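Local coordinates for protein histone-lysine N-methyltransferase SETMAR (Homo sapiens, PDB 3F2K) that fuses a histone-lysine methyltransferase to a DNA-binding mariner transposase domain, the part described here, and takes part in double-strand break repair and DNA integration, at residues S20-R24 against E150-H154; T76-S80 against P163-F169; Y157-L161 against N221-F225. All coordinates share one frame; numbering follows the deposited sequence.

Interaction 1. Residues S20-R24 against E150-H154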
loop_
_atom_site.group_PDB
_atom_site.type_symbol
_atom_site.label_atom_id
_atom_site.label_comp_id
_atom_site.label_asym_id
_atom_site.label_seq_id
_atom_site.Cartn_x
_atom_site.Cartn_y
_atom_site.Cartn_z
ATOM N N SER A 20 -8.818 8.543 15.641
ATOM C CA SER A 20 -10.134 8.379 14.991
ATOM C C SER A 20 -10.282 7.004 14.398
ATOM O O SER A 20 -11.345 6.372 14.570
ATOM C CB SER A 20 -10.346 9.477 13.946
ATOM O OG SER A 20 -10.592 10.693 14.616
ATOM N N LEU A 21 -9.200 6.480 13.806
ATOM C CA LEU A 21 -9.219 5.140 13.190
ATOM C C LEU A 21 -9.246 4.025 14.199
ATOM O O LEU A 21 -9.938 3.020 13.993
ATOM C CB LEU A 21 -8.048 4.920 12.182
ATOM C CG LEU A 21 -8.189 5.776 10.908
ATOM C CD1 LEU A 21 -7.035 5.578 9.896
ATOM C CD2 LEU A 21 -9.570 5.599 10.198
ATOM N N ILE A 22 -8.530 4.189 15.298
ATOM C CA ILE A 22 -8.640 3.203 16.358
ATOM C C ILE A 22 -10.088 3.130 16.874
ATOM O O ILE A 22 -10.592 2.032 17.007
ATOM C CB ILE A 22 -7.727 3.484 17.583
ATOM C CG1 ILE A 22 -6.290 3.543 17.169
ATOM C CG2 ILE A 22 -7.867 2.363 18.637
ATOM C CD1 ILE A 22 -5.338 4.165 18.350
ATOM N N LEU A 23 -10.710 4.265 17.187
ATOM C CA LEU A 23 -12.110 4.284 17.655
ATOM C C LEU A 23 -13.085 3.760 16.608
ATOM O O LEU A 23 -13.971 2.929 16.934
ATOM C CB LEU A 23 -12.497 5.673 18.125
ATOM C CG LEU A 23 -11.788 6.128 19.423
ATOM C CD1 LEU A 23 -11.934 7.654 19.395
ATOM C CD2 LEU A 23 -12.630 5.502 20.551
ATOM N N ARG A 24 -12.885 4.164 15.330
ATOM C CA ARG A 24 -13.712 3.600 14.259
ATOM C C ARG A 24 -13.665 2.049 14.223
ATOM O O ARG A 24 -14.706 1.365 14.155
ATOM C CB ARG A 24 -13.318 4.183 12.881
ATOM C CG ARG A 24 -14.223 3.597 11.765
ATOM C CD ARG A 24 -13.923 4.271 10.401
ATOM N NE ARG A 24 -14.611 3.581 9.310
ATOM C CZ ARG A 24 -14.530 3.875 8.014
ATOM N NH1 ARG A 24 -13.800 4.914 7.580
ATOM N NH2 ARG A 24 -15.224 3.099 7.146
ATOM N N GLU A 150 -14.564 3.398 -0.587
ATOM C CA GLU A 150 -14.276 4.450 0.339
ATOM C C GLU A 150 -12.736 4.661 0.386
ATOM O O GLU A 150 -11.972 3.721 0.159
ATOM C CB GLU A 150 -14.797 4.044 1.725
ATOM C CG GLU A 150 -14.510 5.088 2.744
ATOM C CD GLU A 150 -14.796 4.619 4.206
ATOM O OE1 GLU A 150 -15.436 3.559 4.407
ATOM O OE2 GLU A 150 -14.310 5.381 5.099
ATOM N N VAL A 151 -12.304 5.899 0.646
ATOM C CA VAL A 151 -10.863 6.122 0.885
ATOM C C VAL A 151 -10.647 6.434 2.363
ATOM O O VAL A 151 -11.320 7.300 2.944
ATOM C CB VAL A 151 -10.278 7.232 -0.013
ATOM C CG1 VAL A 151 -8.739 7.446 0.299
ATOM C CG2 VAL A 151 -10.385 6.793 -1.527
ATOM N N LEU A 152 -9.686 5.719 2.961
ATOM C CA LEU A 152 -9.375 5.893 4.368
ATOM C C LEU A 152 -8.529 7.182 4.551
ATOM O O LEU A 152 -7.660 7.513 3.680
ATOM C CB LEU A 152 -8.696 4.623 4.894
ATOM C CG LEU A 152 -8.742 4.257 6.358
ATOM C CD1 LEU A 152 -10.212 4.012 6.833
ATOM C CD2 LEU A 152 -7.780 3.070 6.619
ATOM N N PRO A 153 -8.877 7.991 5.571
ATOM C CA PRO A 153 -8.077 9.132 5.912
ATOM C C PRO A 153 -6.609 8.641 6.099
ATOM O O PRO A 153 -6.392 7.607 6.712
ATOM C CB PRO A 153 -8.672 9.571 7.311
ATOM C CG PRO A 153 -10.107 9.087 7.225
ATOM C CD PRO A 153 -10.030 7.812 6.497
ATOM N N HIS A 154 -5.656 9.376 5.572
ATOM C CA HIS A 154 -4.219 9.038 5.776
ATOM C C HIS A 154 -3.422 10.326 5.956
ATOM O O HIS A 154 -3.565 11.242 5.149
ATOM C CB HIS A 154 -3.637 8.315 4.558
ATOM C CG HIS A 154 -2.267 7.760 4.832
ATOM N ND1 HIS A 154 -1.111 8.355 4.370
ATOM C CD2 HIS A 154 -1.876 6.737 5.619
ATOM C CE1 HIS A 154 -0.063 7.663 4.801
ATOM N NE2 HIS A 154 -0.498 6.683 5.564
#
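Arg24, on helix 8-27, reaches across to Glu150 at strand 150-151, one edge of the RNase H-like sheet of the transposase domain, while Leu21, one helical turn earlier, packs on Leu152 and Pro153. The tightly packed part is the buried pair Leu21 and Leu152, with Pro153 at its margin. Leu21 and Leu152 meet tip to tip, Leu21 CD2 lying 3.8 Å from Leu152 CD1, and the other methyl, Leu21 CD1, rests 3.8 Å from the backbone oxygen Pro153 O. With CG turned anti to the backbone N (chi1 -155°), the Leu152 side chain brings its CD1 methyl up against both Leu21 and the guanidinium of Arg24. Trp214 of helix 202-219 also touches Leu21, extending the apolar packing on the helix side.

The outer half is polar and partly exposed. Arg24 runs out fully extended, and Glu150 comes from the opposite direction; Ile126 of the neighbouring strand touches both, and Phe30 makes a cation-pi contact with the arginine. The two flat groups are nearly coplanar, 7° apart, which lets them pair end-on through two bonds. Arg24 NH2 donates to Glu150 OE1 at 2.8 Å, nearly straight, and Arg24 NH1 to Glu150 OE2 at 2.6 Å, each oxygen using its syn lone pair.

Interaction 2. Residues T76-S80 against P163-F169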
loop_
_atom_site.group_PDB
_atom_site.type_symbol
_atom_site.label_atom_id
_atom_site.label_comp_id
_atom_site.label_asym_id
_atom_site.label_seq_id
_atom_site.Cartn_x
_atom_site.Cartn_y
_atom_site.Cartn_z
ATOM N N THR A 76 4.098 -1.202 -8.236
ATOM C CA THR A 76 2.949 -0.840 -7.432
ATOM C C THR A 76 2.358 -2.225 -7.058
ATOM O O THR A 76 2.227 -3.139 -7.897
ATOM C CB THR A 76 1.949 0.062 -8.202
ATOM O OG1 THR A 76 2.654 1.200 -8.755
ATOM C CG2 THR A 76 0.832 0.539 -7.248
ATOM N N ILE A 77 2.116 -2.390 -5.778
ATOM C CA ILE A 77 1.500 -3.601 -5.242
ATOM C C ILE A 77 0.228 -3.237 -4.485
ATOM O O ILE A 77 0.172 -2.262 -3.702
ATOM C CB ILE A 77 2.480 -4.419 -4.344
ATOM C CG1 ILE A 77 1.820 -5.765 -3.925
ATOM C CG2 ILE A 77 2.941 -3.609 -3.159
ATOM C CD1 ILE A 77 2.722 -6.704 -3.111
ATOM N N TRP A 78 -0.797 -4.043 -4.710
ATOM C CA TRP A 78 -2.070 -3.898 -4.123
ATOM C C TRP A 78 -2.409 -5.193 -3.384
ATOM O O TRP A 78 -2.345 -6.279 -3.951
ATOM C CB TRP A 78 -3.150 -3.720 -5.236
ATOM C CG TRP A 78 -2.878 -2.579 -6.231
ATOM C CD1 TRP A 78 -1.984 -2.578 -7.273
ATOM C CD2 TRP A 78 -3.523 -1.350 -6.255
ATOM N NE1 TRP A 78 -2.052 -1.419 -7.958
ATOM C CE2 TRP A 78 -2.982 -0.622 -7.335
ATOM C CE3 TRP A 78 -4.518 -0.755 -5.439
ATOM C CZ2 TRP A 78 -3.371 0.672 -7.621
ATOM C CZ3 TRP A 78 -4.892 0.515 -5.713
ATOM C CH2 TRP A 78 -4.355 1.211 -6.827
ATOM N N TRP A 79 -2.938 -5.052 -2.178
ATOM C CA TRP A 79 -3.211 -6.237 -1.336
ATOM C C TRP A 79 -4.156 -5.957 -0.165
ATOM O O TRP A 79 -4.396 -4.802 0.231
ATOM C CB TRP A 79 -1.881 -6.797 -0.814
ATOM C CG TRP A 79 -1.070 -5.792 -0.080
ATOM C CD1 TRP A 79 -0.313 -4.774 -0.602
ATOM C CD2 TRP A 79 -0.894 -5.753 1.342
ATOM N NE1 TRP A 79 0.357 -4.114 0.413
ATOM C CE2 TRP A 79 0.026 -4.701 1.620
ATOM C CE3 TRP A 79 -1.382 -6.543 2.390
ATOM C CZ2 TRP A 79 0.419 -4.353 2.950
ATOM C CZ3 TRP A 79 -0.975 -6.248 3.732
ATOM C CH2 TRP A 79 -0.087 -5.123 3.988
ATOM N N SER A 80 -4.708 -7.037 0.401
ATOM C CA SER A 80 -5.501 -6.938 1.613
ATOM C C SER A 80 -5.009 -8.011 2.634
ATOM O O SER A 80 -4.104 -8.827 2.332
ATOM C CB SER A 80 -6.940 -7.213 1.258
ATOM O OG SER A 80 -6.988 -8.559 0.811
ATOM N N PRO A 163 0.718 0.349 5.338
ATOM C CA PRO A 163 1.244 -1.020 5.426
ATOM C C PRO A 163 2.118 -1.544 4.275
ATOM O O PRO A 163 2.970 -2.407 4.519
ATOM C CB PRO A 163 -0.012 -1.909 5.645
ATOM C CG PRO A 163 -1.063 -0.905 6.239
ATOM C CD PRO A 163 -0.769 0.412 5.472
ATOM N N THR A 164 1.915 -1.076 3.034
ATOM C CA THR A 164 2.745 -1.581 1.986
ATOM C C THR A 164 4.185 -1.182 2.292
ATOM O O THR A 164 5.118 -1.936 2.040
ATOM C CB THR A 164 2.336 -1.049 0.618
ATOM O OG1 THR A 164 0.941 -1.347 0.445
ATOM C CG2 THR A 164 3.178 -1.695 -0.510
ATOM N N ASN A 165 4.329 0.010 2.855
ATOM C CA ASN A 165 5.667 0.508 3.132
ATOM C C ASN A 165 6.293 -0.150 4.394
ATOM O O ASN A 165 7.396 -0.718 4.305
ATOM C CB ASN A 165 5.584 2.028 3.246
ATOM C CG ASN A 165 6.878 2.652 2.950
ATOM O OD1 ASN A 165 7.714 2.743 3.823
ATOM N ND2 ASN A 165 7.063 3.063 1.703
ATOM N N TYR A 166 5.596 -0.127 5.526
ATOM C CA TYR A 166 6.192 -0.647 6.776
ATOM C C TYR A 166 6.281 -2.194 6.853
ATOM O O TYR A 166 7.120 -2.744 7.568
ATOM C CB TYR A 166 5.551 -0.078 8.025
ATOM C CG TYR A 166 4.133 -0.524 8.350
ATOM C CD1 TYR A 166 3.846 -1.893 8.702
ATOM C CD2 TYR A 166 3.074 0.383 8.311
ATOM C CE1 TYR A 166 2.549 -2.273 9.065
ATOM C CE2 TYR A 166 1.790 0.024 8.662
ATOM C CZ TYR A 166 1.525 -1.304 8.991
ATOM O OH TYR A 166 0.232 -1.595 9.292
ATOM N N HIS A 167 5.476 -2.872 6.027
ATOM C CA HIS A 167 5.427 -4.334 6.039
ATOM C C HIS A 167 5.995 -4.930 4.753
ATOM O O HIS A 167 7.111 -5.519 4.760
ATOM C CB HIS A 167 3.974 -4.843 6.247
ATOM C CG HIS A 167 3.904 -6.324 6.433
ATOM N ND1 HIS A 167 4.572 -6.951 7.474
ATOM C CD2 HIS A 167 3.235 -7.295 5.755
ATOM C CE1 HIS A 167 4.361 -8.270 7.381
ATOM N NE2 HIS A 167 3.536 -8.493 6.361
ATOM N N VAL A 168 5.265 -4.813 3.646
ATOM C CA VAL A 168 5.727 -5.479 2.408
ATOM C C VAL A 168 7.100 -4.987 1.966
ATOM O O VAL A 168 8.022 -5.788 1.697
ATOM C CB VAL A 168 4.634 -5.399 1.233
ATOM C CG1 VAL A 168 5.137 -6.107 -0.004
ATOM C CG2 VAL A 168 3.263 -5.999 1.709
ATOM N N PHE A 169 7.280 -3.654 1.920
ATOM C CA PHE A 169 8.525 -3.115 1.427
ATOM C C PHE A 169 9.724 -3.398 2.336
ATOM O O PHE A 169 10.825 -3.552 1.857
ATOM C CB PHE A 169 8.399 -1.595 1.071
ATOM C CG PHE A 169 7.532 -1.332 -0.211
ATOM C CD1 PHE A 169 7.262 -2.367 -1.100
ATOM C CD2 PHE A 169 7.009 -0.075 -0.506
ATOM C CE1 PHE A 169 6.460 -2.160 -2.238
ATOM C CE2 PHE A 169 6.203 0.135 -1.692
ATOM C CZ PHE A 169 5.941 -0.907 -2.513
#
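Ile77 and Trp79, alternate residues of strand 72-80, turn their side chains onto the start of helix 163-176, packing a helix against a sheet in the RNase H-like core of the transposase. The axes of the two short segments are perpendicular, 10.2 Å apart.

Ile77 comes first. Its CG1 arm lies anti to the backbone N (chi1 -174°) and carries CD1 to Val168 CG1, 4.0 Å away. The CG2 branch goes instead to Thr164, where the two methyls, Ile77 CG2 and Thr164 CG2, press together at 3.3 Å, tighter than usual van der Waals contact. The same Ile77 methyl lies 3.9 Å from Phe169 CE1. Thr164 CG2 in turn sits over one face of the Phe169 ring, so threonine, isoleucine and phenylalanine interlock.

Trp78 points to the other side of the sheet, toward helix 98-115. Trp79 then returns to the helix with its indole. Val168 CG2 lies over one face of the ring, offset toward the rim and 3.5 Å from Trp79 CE2. Pro163 meets the six-membered end, its CB 3.6 Å from Trp79 CH2. At the pyrrole edge Trp79 NE1 donates to Thr164 OG1 at 2.8 Å; the bond is bent, 139° at the hydrogen, and the oxygen stands 27° out of the ring plane.

Thr164 thus works both ways: its methyl joins the apolar packing while its hydroxyl satisfies the buried indole N-H. Its side chain also touches Asp38, a magnesium ligand, and the next residue, Asn165, donates through ND2 to Asp38 OD2. The chemistry is therefore that of a hydrophobic core with one polar link, placed beside the metal site, where the start of the helix probably helps to position Asp38.

Interaction 3. Residues Y157-L161 against N221-F225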
loop_
_atom_site.group_PDB
_atom_site.type_symbol
_atom_site.label_atom_id
_atom_site.label_comp_id
_atom_site.label_asym_id
_atom_site.label_seq_id
_atom_site.Cartn_x
_atom_site.Cartn_y
_atom_site.Cartn_z
ATOM N N TYR A 157 3.249 12.418 5.352
ATOM C CA TYR A 157 4.516 12.041 5.944
ATOM C C TYR A 157 4.440 10.894 6.895
ATOM O O TYR A 157 5.082 10.921 7.939
ATOM C CB TYR A 157 5.169 13.287 6.584
ATOM C CG TYR A 157 5.376 14.363 5.566
ATOM C CD1 TYR A 157 6.384 14.248 4.607
ATOM C CD2 TYR A 157 4.531 15.477 5.519
ATOM C CE1 TYR A 157 6.572 15.251 3.638
ATOM C CE2 TYR A 157 4.694 16.465 4.547
ATOM C CZ TYR A 157 5.716 16.350 3.636
ATOM O OH TYR A 157 5.887 17.334 2.694
ATOM N N SER A 158 3.620 9.892 6.561
ATOM C CA SER A 158 3.383 8.798 7.500
ATOM C C SER A 158 3.529 7.395 6.791
ATOM O O SER A 158 2.575 6.625 6.768
ATOM C CB SER A 158 1.943 8.956 8.091
ATOM O OG SER A 158 1.771 10.242 8.670
ATOM N N PRO A 159 4.743 7.051 6.268
ATOM C CA PRO A 159 4.975 5.708 5.696
ATOM C C PRO A 159 4.919 4.656 6.809
ATOM O O PRO A 159 4.669 3.504 6.557
ATOM C CB PRO A 159 6.401 5.825 5.081
ATOM C CG PRO A 159 7.103 6.903 5.939
ATOM C CD PRO A 159 5.957 7.894 6.198
ATOM N N ASP A 160 5.050 5.094 8.070
ATOM C CA ASP A 160 4.999 4.158 9.203
ATOM C C ASP A 160 3.543 3.737 9.497
ATOM O O ASP A 160 3.285 2.931 10.432
ATOM C CB ASP A 160 5.615 4.808 10.489
ATOM C CG ASP A 160 5.022 6.173 10.830
ATOM O OD1 ASP A 160 4.426 6.823 9.935
ATOM O OD2 ASP A 160 5.181 6.634 12.022
ATOM N N LEU A 161 2.600 4.405 8.811
ATOM C CA LEU A 161 1.160 4.083 8.944
ATOM C C LEU A 161 0.604 3.502 7.615
ATOM O O LEU A 161 -0.596 3.275 7.492
ATOM C CB LEU A 161 0.344 5.293 9.375
ATOM C CG LEU A 161 0.755 5.869 10.758
ATOM C CD1 LEU A 161 -0.175 7.106 11.052
ATOM C CD2 LEU A 161 0.752 4.847 11.908
ATOM N N ASN A 221 1.965 11.212 20.901
ATOM C CA ASN A 221 1.324 12.515 20.618
ATOM C C ASN A 221 1.459 12.933 19.135
ATOM O O ASN A 221 1.538 14.125 18.809
ATOM C CB ASN A 221 1.857 13.621 21.594
ATOM C CG ASN A 221 1.799 13.178 23.022
ATOM O OD1 ASN A 221 2.837 13.000 23.704
ATOM N ND2 ASN A 221 0.611 12.880 23.459
ATOM N N GLY A 222 1.447 11.950 18.245
ATOM C CA GLY A 222 1.433 12.267 16.846
ATOM C C GLY A 222 2.838 12.254 16.270
ATOM O O GLY A 222 2.974 12.341 15.071
ATOM N N SER A 223 3.876 12.024 17.108
ATOM C CA SER A 223 5.248 11.906 16.582
ATOM C C SER A 223 5.458 10.534 15.942
ATOM O O SER A 223 4.573 9.712 15.970
ATOM C CB SER A 223 6.365 12.142 17.688
ATOM O OG SER A 223 6.083 13.377 18.326
ATOM N N TYR A 224 6.643 10.328 15.373
ATOM C CA TYR A 224 7.084 9.007 15.011
ATOM C C TYR A 224 7.279 8.201 16.280
ATOM O O TYR A 224 7.412 8.796 17.378
ATOM C CB TYR A 224 8.366 9.049 14.210
ATOM C CG TYR A 224 8.150 9.712 12.846
ATOM C CD1 TYR A 224 7.079 9.302 11.986
ATOM C CD2 TYR A 224 8.955 10.766 12.434
ATOM C CE1 TYR A 224 6.854 9.921 10.760
ATOM C CE2 TYR A 224 8.765 11.387 11.160
ATOM C CZ TYR A 224 7.704 10.940 10.311
ATOM O OH TYR A 224 7.459 11.566 9.063
ATOM N N PHE A 225 7.305 6.893 16.115
ATOM C CA PHE A 225 7.351 5.925 17.266
ATOM C C PHE A 225 8.283 4.678 17.051
ATOM O O PHE A 225 8.794 4.441 15.897
ATOM C CB PHE A 225 5.933 5.454 17.631
ATOM C CG PHE A 225 5.167 4.869 16.429
ATOM C CD1 PHE A 225 5.457 3.588 15.977
ATOM C CD2 PHE A 225 4.294 5.676 15.686
ATOM C CE1 PHE A 225 4.816 3.083 14.825
ATOM C CE2 PHE A 225 3.642 5.193 14.570
ATOM C CZ PHE A 225 3.878 3.888 14.144
HETATM O O HOH W 1 7.103 5.672 13.448
#
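The C-terminal tail of the transposase domain, which leaves helix 202-219 through a Schellman motif with Asn221 as its C-prime residue, packs here on the loop leading into helix 163-176. Tyr224 and Phe225 make the contact from the tail, with Tyr157, Asp160 and Leu161 facing them. Tyr224 OH donates to the backbone oxygen Tyr157 O at 2.7 Å, approaching 22° out of the carbonyl plane. Further back along the same ring, the carboxylate of Asp160 comes in at the edge, its OD2 3.3 Å from Tyr224 CD1, with carboxylate and ring planes 69° apart. Asp160 owes this reach to its CG, which lies between the backbone N and the carbonyl carbon (chi1 52°). Asp160 OD2 also accepts from a water, 2.6 Å away, that takes the N-H of Phe225 at 2.9 Å from Phe225 N; this water sits over the centre of the Phe225 ring. Leu161 CD2 touches the edge of that ring, 3.9 Å from Phe225 CE2. A phenylalanine in place of Tyr224 would probably leave the carbonyl of Tyr157 without its hydroxyl donor and weaken the hold on the tail. Arg14 of helix 8-27 ties both sides together, by a salt bridge to Asp160 OD2 and hydrogen bonds to the carbonyls of Gly222 and Ser223, while Arg213, Lys216 and Cys217 of helix 202-219 flank Phe225.

In the fold
Interaction 2 is the core contact, wholly buried near the centre of the chain and next to the magnesium site; interactions 1 and 3 lie farther out, the first partly buried and the third at the surface. The chemistry follows: apolar packing with one hydrogen bond inside, a salt bridge beside leucines at the sheet's border, and polar, water-assisted links at the tail. Interactions 1 and 2 reach the same sheet, from strands 150-151 and 72-80. Helix 8-27 serves interaction 1 directly and flanks interaction 3, and helix 202-219 borders all three. Interaction 3 touches both others, His154 packing near Leu161 and Tyr166 against the 159-161 turn.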